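MucR Phosphodiesterase (Pseudomonas aeruginosa, PDB 5M1T) is an EAL-domain phosphodiesterase with an alpha/beta-barrel type of fold that binds C2E and two magnesium ions. Local coordinates at residues S194-Y197 / L198-P202; Q251-L254 / T255-C259; R106-R109 / L110-G114; A217-S220 / D221-A224. One frame throughout, in Å; residues are numbered along the deposited sequence.

How the contacts relate
The four contacts are all local, each made within a few turns of chain in one EAL domain, and three of them meet helix 220-236. Contact 4 caps the start of that helix, contact 2 lays Leu254 and Leu257 against it further along, and contact 1 reaches its far end through Leu195 and Leu198. Contacts 2 and 4 are neighbours, with nearest atoms about 4 Å apart but not touching. Contact 3 lies on the opposite side of the chain, about 40 Å from contact 4 between centres. None lines the metal sites; the side chain of Leu254 is about 13 Å from a magnesium ion and about 10 Å from bound C2E, that of Gln107 about 13 Å from C2E.

Contact 1: residues S194-Y197 / L198-P202; sequences SLLY and LKRLP
Leu196 and Arg200, one helical turn apart, show how an aliphatic side chain can flank a charged one. The two run side by side in the same direction, and Leu196 lies over one face of the guanidinium, toward its rim, where CD1 comes within 4.1 Å of NH2 of Arg200. Arg200 has CG beside its own backbone N (chi1 -79°) and is extended from CG to NE, which carries the group out along the leucine. The same guanidinium also stands obliquely to the Tyr197 ring; its CZ is 5.9 Å from the ring centroid, so any cation-pi attraction is weak at most.

The apolar pair is Leu195 and Leu198, which meet through their CD2 methyls at 4.2 Å. Leu201 has CG beside its own backbone N, which sets that atom 3.1 Å from Tyr197 O, the same oxygen that accepts from Leu201 N. Ser194 opens the helix as its N-cap: its OG receives Tyr197 N at 3.0 Å in a nearly straight bond (173°), and its CB sits at the edge of the tyrosine ring, in plane. Cap and ring are thus fitted together at the first turn.

This short helix, 195-200, is the crossover of a beta-alpha-beta unit between strands 182-188 and 205-208. Helix 166-178 flanks it on one side, where Tyr197 OH bonds to Asp167 OD1 and Leu201 packs on Leu170; helix 220-236 receives Leu195 on Leu232 and Leu198 on Leu236.

Contact 2: residues Q251-L254 / T255-C259; sequences QEFL and TRLGC
Glu252 and Arg256 form an i to i+4 salt bridge on helix 248-257, which ends in a Schellman motif and serves as the crossover between strands 239-243 and 261-263 of the EAL domain. The carboxylate and guanidinium are nearly coplanar, and Arg256 NE reaches Glu252 OE2 at 3.2 Å, on its syn side and almost straight (174°). A second, weak bond joins Arg256 NH2 to OE1. A bend at chi3 (33°) turns the guanidinium edge of Arg256 to the acid.

The neighbouring Phe253 stands steeply to that guanidinium, with NH2 of Arg256 at the ring edge. One face of the ring is taken by Leu257, whose CG lies 4.1 Å from the centroid in a CH-pi contact; its CD1 is also 3.7 Å from Phe253 CZ. Thr255 bonds back to the preceding turn. With OG1 beside its own backbone N (chi1 -67°), the hydroxyl donates a hydrogen bond to Gln251 O at 2.9 Å, and the backbone N of Thr255 reaches the same oxygen from the opposite face of its plane.

In the next shell, Gln251 NE2 is held by Pro57 O, and Leu254 is buried between Val226 of helix 220-236, Ala242 and Leu262. Gly258, with positive phi, closes the helix: its N makes a weak bond back to Thr255 O. The following residue completes the motif, Cys259 N donating to Leu254 O at 3.2 Å while Cys259 SG rests 4.0 Å from Leu254 CD2.

Contact 3: residues R106-R109 / L110-G114; sequences RQMR and LWLDG
Arg109 and Asp113 pair across the last turn of helix 93-113, a long helix of the EAL domain, in an i to i+4 salt bridge. Among the charged contacts this one is bidentate: the guanidinium presents its side, Arg109 NE to Asp113 OD2 at 3.1 Å and Arg109 NH2 to Asp113 OD1 at 2.9 Å. Both nitrogens come from above the carboxylate plane, 39° and 49° out of it, so the two flat groups meet tilted rather than edge to edge. Bends at chi2 and chi3 turn the arginine chain toward the C-terminal end of the helix, where Asp113 lies. Its remaining nitrogen, NH1, is bridged to Glu149 and bonded to Ser147 O, which ties the helix end to the loop beyond helix 135-145. Leu112 crosses Arg109 at about a right angle and covers one face of its guanidinium in van der Waals packing, with CB 3.6 Å from Arg109 NH2; Leu112 also packs on Leu148, Glu149 and His152. Arg106, a turn earlier, runs beside Leu110 and is bridged to Glu103.

The aromatic contacts belong to Trp111. Gln107, bent at chi2 (60°), lies over one face of the indole: CG is 3.5 Å from the centroid of the six-membered ring, a CH-pi contact, and the amide follows over the same face at an oblique angle. Elsewhere the indole packs edge-to-face with Trp119 and Tyr50, placing it in an aromatic cluster.

The apolar contact is made by Met108, whose CE methyl lies at the edge of the indole, in the ring plane, 3.7 Å from Trp111 CE3.

Contact 4: residues A217-S220 / D221-A224; sequences AHDS and DDAA
Asp219 and Asp221 meet where the chain turns into helix 220-236, and the side chain of Asp219 can be followed outward atom by atom. From CB, which points toward the helix, the chain goes to CG placed anti to the backbone N (chi1 -180°); this carries the carboxylate alongside the first turn, CG being 3.8 Å from Asp221 N. OD1 accepts from that nitrogen at 3.2 Å with an N-H...O angle of 160°, though the donor stands well above the carboxylate plane, and OD1 also lies 3.6 Å from Asp221 CB. OD2, the other tip, is 4.0 Å from Asp221 CB and 4.3 Å from Asp222 OD2.

Three acids so close together would tend to raise one another's affinity for a proton, an effect that amide dipoles at a helix start may offset. The backbone adds a further bond from Asp222 N to Asp219 O. On the flank, a water spans Ser220 OG and Asp221 OD1, donating to the latter at 2.9 Å, and Asp222 packs on Glu215 and Leu216 of the preceding loop. Side-chain oxygen to the amide two residues on is an Asx turn, with Asp219 as N-cap of helix 220-236.

Contact 1: residues S194-Y197 / L198-P202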
# COMPACT_ATOMS: atom_id res chain seq x y z
N SER A 194 -19.09 -1.99 -1.04
CA SER A 194 -19.71 -2.96 -1.95
C SER A 194 -20.05 -4.21 -1.15
O SER A 194 -19.14 -4.84 -0.56
CB SER A 194 -18.73 -3.35 -3.04
OG SER A 194 -19.00 -4.66 -3.51
N LEU A 195 -21.33 -4.59 -1.13
CA LEU A 195 -21.73 -5.84 -0.46
C LEU A 195 -21.03 -7.04 -1.04
O LEU A 195 -20.71 -8.00 -0.32
CB LEU A 195 -23.24 -6.07 -0.50
CG LEU A 195 -24.07 -5.19 0.43
CD1 LEU A 195 -25.51 -5.63 0.36
CD2 LEU A 195 -23.64 -5.28 1.88
N LEU A 196 -20.77 -6.99 -2.33
CA LEU A 196 -20.00 -8.05 -2.98
C LEU A 196 -18.61 -8.21 -2.36
O LEU A 196 -18.24 -9.29 -1.91
CB LEU A 196 -19.87 -7.79 -4.47
CG LEU A 196 -19.12 -8.89 -5.22
CD1 LEU A 196 -19.76 -10.26 -4.94
CD2 LEU A 196 -19.12 -8.56 -6.72
N TYR A 197 -17.84 -7.14 -2.31
CA TYR A 197 -16.49 -7.23 -1.74
C TYR A 197 -16.54 -7.35 -0.23
O TYR A 197 -15.63 -7.91 0.38
CB TYR A 197 -15.61 -6.05 -2.14
CG TYR A 197 -15.09 -6.16 -3.52
CD1 TYR A 197 -13.97 -6.94 -3.81
CD2 TYR A 197 -15.70 -5.46 -4.55
CE1 TYR A 197 -13.48 -7.04 -5.12
CE2 TYR A 197 -15.24 -5.54 -5.86
CZ TYR A 197 -14.14 -6.33 -6.15
OH TYR A 197 -13.71 -6.37 -7.47
N LEU A 198 -17.59 -6.83 0.39
CA LEU A 198 -17.72 -7.00 1.82
C LEU A 198 -17.80 -8.50 2.19
O LEU A 198 -17.26 -8.92 3.20
CB LEU A 198 -18.92 -6.22 2.35
CG LEU A 198 -18.97 -5.92 3.83
CD1 LEU A 198 -17.62 -5.40 4.36
CD2 LEU A 198 -20.07 -4.92 4.10
N LYS A 199 -18.43 -9.30 1.33
CA LYS A 199 -18.51 -10.74 1.56
C LYS A 199 -17.18 -11.44 1.17
O LYS A 199 -16.72 -12.36 1.86
CB LYS A 199 -19.72 -11.30 0.77
CG LYS A 199 -19.95 -12.80 0.82
CD LYS A 199 -20.12 -13.30 2.24
CE LYS A 199 -19.90 -14.81 2.32
NZ LYS A 199 -19.75 -15.23 3.73
N ARG A 200 -16.54 -10.98 0.11
CA ARG A 200 -15.31 -11.60 -0.35
C ARG A 200 -14.12 -11.38 0.57
O ARG A 200 -13.28 -12.24 0.64
CB ARG A 200 -14.92 -11.11 -1.75
CG ARG A 200 -15.72 -11.80 -2.83
CD ARG A 200 -15.00 -11.85 -4.16
NE ARG A 200 -15.98 -12.15 -5.21
CZ ARG A 200 -15.93 -11.71 -6.47
NH1 ARG A 200 -14.93 -10.91 -6.88
NH2 ARG A 200 -16.91 -12.06 -7.31
N LEU A 201 -14.06 -10.24 1.23
CA LEU A 201 -12.96 -9.95 2.13
C LEU A 201 -12.96 -10.93 3.31
O LEU A 201 -14.00 -11.26 3.86
CB LEU A 201 -13.03 -8.50 2.65
CG LEU A 201 -12.87 -7.37 1.62
CD1 LEU A 201 -13.02 -6.01 2.27
CD2 LEU A 201 -11.55 -7.44 0.88
N PRO A 202 -11.77 -11.41 3.70
CA PRO A 202 -11.65 -12.34 4.83
C PRO A 202 -11.61 -11.60 6.16
O PRO A 202 -10.72 -11.82 6.99
CB PRO A 202 -10.30 -13.04 4.57
CG PRO A 202 -9.51 -12.02 3.83
CD PRO A 202 -10.47 -11.11 3.09

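Contact 2: residues Q251-L254 / T255-C259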
# COMPACT_ATOMS: atom_id res chain seq x y z
N GLN A 251 -25.53 0.62 26.22
CA GLN A 251 -25.12 -0.76 26.52
C GLN A 251 -26.30 -1.70 26.40
O GLN A 251 -26.23 -2.71 25.74
CB GLN A 251 -24.55 -0.82 27.94
CG GLN A 251 -24.24 -2.23 28.39
CD GLN A 251 -23.62 -2.30 29.76
OE1 GLN A 251 -24.06 -1.62 30.68
NE2 GLN A 251 -22.61 -3.17 29.91
N GLU A 252 -27.39 -1.36 27.07
CA GLU A 252 -28.61 -2.19 27.05
C GLU A 252 -29.16 -2.33 25.64
O GLU A 252 -29.50 -3.42 25.22
CB GLU A 252 -29.69 -1.62 27.97
CG GLU A 252 -30.92 -2.50 28.13
CD GLU A 252 -31.95 -2.36 26.99
OE1 GLU A 252 -32.08 -1.28 26.36
OE2 GLU A 252 -32.68 -3.35 26.70
N PHE A 253 -29.25 -1.23 24.92
CA PHE A 253 -29.82 -1.26 23.59
C PHE A 253 -28.94 -2.06 22.63
O PHE A 253 -29.39 -2.90 21.85
CB PHE A 253 -30.02 0.19 23.10
CG PHE A 253 -30.22 0.30 21.64
CD1 PHE A 253 -31.41 -0.07 21.08
CD2 PHE A 253 -29.19 0.72 20.82
CE1 PHE A 253 -31.59 0.01 19.70
CE2 PHE A 253 -29.36 0.80 19.45
CZ PHE A 253 -30.57 0.46 18.89
N LEU A 254 -27.64 -1.82 22.71
CA LEU A 254 -26.72 -2.52 21.81
C LEU A 254 -26.72 -4.00 22.10
O LEU A 254 -26.58 -4.82 21.20
CB LEU A 254 -25.32 -1.92 21.94
CG LEU A 254 -25.27 -0.50 21.39
CD1 LEU A 254 -24.04 0.23 21.89
CD2 LEU A 254 -25.33 -0.49 19.87
N THR A 255 -26.86 -4.35 23.37
CA THR A 255 -26.90 -5.75 23.76
C THR A 255 -28.16 -6.42 23.20
O THR A 255 -28.09 -7.51 22.59
CB THR A 255 -26.77 -5.89 25.29
OG1 THR A 255 -25.44 -5.47 25.68
CG2 THR A 255 -26.98 -7.36 25.75
N ARG A 256 -29.30 -5.76 23.36
CA ARG A 256 -30.56 -6.29 22.87
C ARG A 256 -30.56 -6.47 21.36
O ARG A 256 -31.19 -7.40 20.85
CB ARG A 256 -31.74 -5.40 23.31
CG ARG A 256 -33.09 -5.95 22.86
CD ARG A 256 -34.27 -5.32 23.56
NE ARG A 256 -34.09 -3.91 23.92
CZ ARG A 256 -34.37 -2.86 23.15
NH1 ARG A 256 -34.81 -2.99 21.91
NH2 ARG A 256 -34.16 -1.64 23.64
N LEU A 257 -29.85 -5.60 20.65
CA LEU A 257 -29.72 -5.73 19.20
C LEU A 257 -28.95 -6.98 18.81
O LEU A 257 -29.12 -7.52 17.74
CB LEU A 257 -28.97 -4.54 18.60
CG LEU A 257 -29.69 -3.22 18.38
CD1 LEU A 257 -28.85 -2.42 17.38
CD2 LEU A 257 -31.11 -3.43 17.89
N GLY A 258 -28.05 -7.39 19.67
CA GLY A 258 -27.28 -8.58 19.42
C GLY A 258 -25.84 -8.29 19.04
O GLY A 258 -25.24 -9.10 18.38
N CYS A 259 -25.28 -7.15 19.45
CA CYS A 259 -23.85 -6.91 19.24
C CYS A 259 -23.07 -7.99 19.98
O CYS A 259 -23.45 -8.39 21.07
CB CYS A 259 -23.43 -5.52 19.74
SG CYS A 259 -24.09 -4.16 18.77

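Contact 3: residues R106-R109 / L110-G114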
# COMPACT_ATOMS: atom_id res chain seq x y z
N ARG A 106 4.70 -7.56 21.82
CA ARG A 106 5.46 -7.84 23.04
C ARG A 106 4.50 -7.98 24.20
O ARG A 106 4.56 -8.93 24.99
CB ARG A 106 6.43 -6.71 23.34
CG ARG A 106 7.48 -7.07 24.40
CD ARG A 106 8.39 -5.90 24.78
NE ARG A 106 7.65 -4.77 25.34
CZ ARG A 106 7.20 -4.69 26.61
NH1 ARG A 106 7.44 -5.66 27.49
NH2 ARG A 106 6.50 -3.63 27.00
N GLN A 107 3.58 -7.02 24.28
CA GLN A 107 2.60 -7.01 25.33
C GLN A 107 1.66 -8.22 25.30
O GLN A 107 1.36 -8.80 26.36
CB GLN A 107 1.78 -5.73 25.26
CG GLN A 107 0.97 -5.49 26.50
CD GLN A 107 1.84 -5.38 27.76
OE1 GLN A 107 2.77 -4.57 27.82
NE2 GLN A 107 1.54 -6.18 28.75
N MET A 108 1.18 -8.59 24.12
CA MET A 108 0.28 -9.73 24.02
C MET A 108 0.99 -11.01 24.48
O MET A 108 0.43 -11.80 25.26
CB MET A 108 -0.26 -9.86 22.59
CG MET A 108 -1.40 -10.88 22.42
SD MET A 108 -2.84 -10.75 23.51
CE MET A 108 -3.32 -9.10 23.20
N ARG A 109 2.23 -11.22 24.00
CA ARG A 109 3.05 -12.32 24.44
C ARG A 109 3.12 -12.38 25.97
O ARG A 109 2.85 -13.41 26.56
CB ARG A 109 4.44 -12.21 23.84
CG ARG A 109 5.38 -13.38 24.12
CD ARG A 109 5.00 -14.66 23.40
NE ARG A 109 4.23 -15.56 24.26
CZ ARG A 109 3.36 -16.48 23.83
NH1 ARG A 109 3.10 -16.62 22.54
NH2 ARG A 109 2.72 -17.25 24.71
N LEU A 110 3.48 -11.27 26.59
CA LEU A 110 3.58 -11.16 28.04
C LEU A 110 2.26 -11.57 28.75
O LEU A 110 2.23 -12.39 29.69
CB LEU A 110 3.98 -9.72 28.40
CG LEU A 110 4.30 -9.35 29.85
CD1 LEU A 110 5.29 -10.32 30.46
CD2 LEU A 110 4.94 -7.98 29.94
N TRP A 111 1.16 -11.03 28.25
CA TRP A 111 -0.16 -11.39 28.74
C TRP A 111 -0.49 -12.85 28.57
O TRP A 111 -1.09 -13.44 29.46
CB TRP A 111 -1.24 -10.58 28.05
CG TRP A 111 -1.32 -9.16 28.52
CD1 TRP A 111 -0.98 -8.70 29.76
CD2 TRP A 111 -1.79 -8.03 27.78
NE1 TRP A 111 -1.21 -7.35 29.83
CE2 TRP A 111 -1.70 -6.91 28.64
CE3 TRP A 111 -2.28 -7.85 26.48
CZ2 TRP A 111 -2.09 -5.63 28.24
CZ3 TRP A 111 -2.66 -6.58 26.08
CH2 TRP A 111 -2.56 -5.48 26.97
N LEU A 112 -0.19 -13.42 27.40
CA LEU A 112 -0.44 -14.85 27.18
C LEU A 112 0.37 -15.70 28.18
O LEU A 112 -0.13 -16.69 28.73
CB LEU A 112 -0.09 -15.26 25.75
CG LEU A 112 -1.04 -14.85 24.64
CD1 LEU A 112 -0.38 -15.07 23.30
CD2 LEU A 112 -2.33 -15.63 24.71
N ASP A 113 1.59 -15.29 28.44
CA ASP A 113 2.45 -16.01 29.37
C ASP A 113 1.99 -15.78 30.81
O ASP A 113 2.39 -16.48 31.71
CB ASP A 113 3.91 -15.57 29.18
CG ASP A 113 4.48 -15.97 27.78
OD1 ASP A 113 4.16 -17.09 27.26
OD2 ASP A 113 5.27 -15.16 27.20
N GLY A 114 1.17 -14.75 31.04
CA GLY A 114 0.58 -14.47 32.34
C GLY A 114 -0.78 -15.14 32.47
O GLY A 114 -1.48 -15.00 33.48

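Contact 4: residues A217-S220 / D221-A224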
# COMPACT_ATOMS: atom_id res chain seq x y z
N ALA A 217 -29.31 8.96 20.77
CA ALA A 217 -30.30 9.77 21.49
C ALA A 217 -30.69 11.06 20.78
O ALA A 217 -31.53 11.77 21.29
CB ALA A 217 -29.80 10.11 22.89
N HIS A 218 -30.08 11.37 19.65
CA HIS A 218 -30.31 12.67 19.00
C HIS A 218 -30.66 12.62 17.52
O HIS A 218 -30.77 13.65 16.91
CB HIS A 218 -29.11 13.61 19.28
CG HIS A 218 -28.91 13.88 20.74
ND1 HIS A 218 -28.04 13.14 21.52
CD2 HIS A 218 -29.53 14.74 21.58
CE1 HIS A 218 -28.11 13.56 22.78
NE2 HIS A 218 -29.01 14.53 22.84
N ASP A 219 -30.91 11.43 16.97
CA ASP A 219 -31.29 11.26 15.56
C ASP A 219 -31.99 9.91 15.31
O ASP A 219 -31.42 8.87 15.57
CB ASP A 219 -30.01 11.38 14.73
CG ASP A 219 -30.26 11.23 13.23
OD1 ASP A 219 -31.44 11.21 12.78
OD2 ASP A 219 -29.24 11.14 12.52
N SER A 220 -33.21 9.91 14.78
CA SER A 220 -33.94 8.63 14.65
C SER A 220 -33.34 7.67 13.59
O SER A 220 -33.56 6.44 13.62
CB SER A 220 -35.42 8.88 14.35
OG SER A 220 -35.61 9.39 13.04
N ASP A 221 -32.58 8.25 12.67
CA ASP A 221 -31.93 7.48 11.62
C ASP A 221 -30.79 6.62 12.17
O ASP A 221 -30.56 5.54 11.65
CB ASP A 221 -31.43 8.41 10.50
CG ASP A 221 -32.55 8.80 9.51
OD1 ASP A 221 -33.61 8.10 9.49
OD2 ASP A 221 -32.36 9.79 8.75
N ASP A 222 -30.10 7.08 13.21
CA ASP A 222 -28.91 6.36 13.66
C ASP A 222 -29.23 4.97 14.18
O ASP A 222 -28.45 4.06 13.97
CB ASP A 222 -28.11 7.12 14.73
CG ASP A 222 -26.94 7.93 14.14
OD1 ASP A 222 -26.51 7.67 12.99
OD2 ASP A 222 -26.45 8.85 14.83
N ALA A 223 -30.34 4.80 14.89
CA ALA A 223 -30.70 3.50 15.42
C ALA A 223 -30.95 2.48 14.29
O ALA A 223 -30.62 1.29 14.44
CB ALA A 223 -31.94 3.62 16.31
N ALA A 224 -31.56 2.94 13.19
CA ALA A 224 -31.78 2.08 12.06
C ALA A 224 -30.45 1.68 11.43
O ALA A 224 -30.23 0.51 11.07
CB ALA A 224 -32.71 2.74 11.04
O HOH W 1 -35.94 7.51 11.18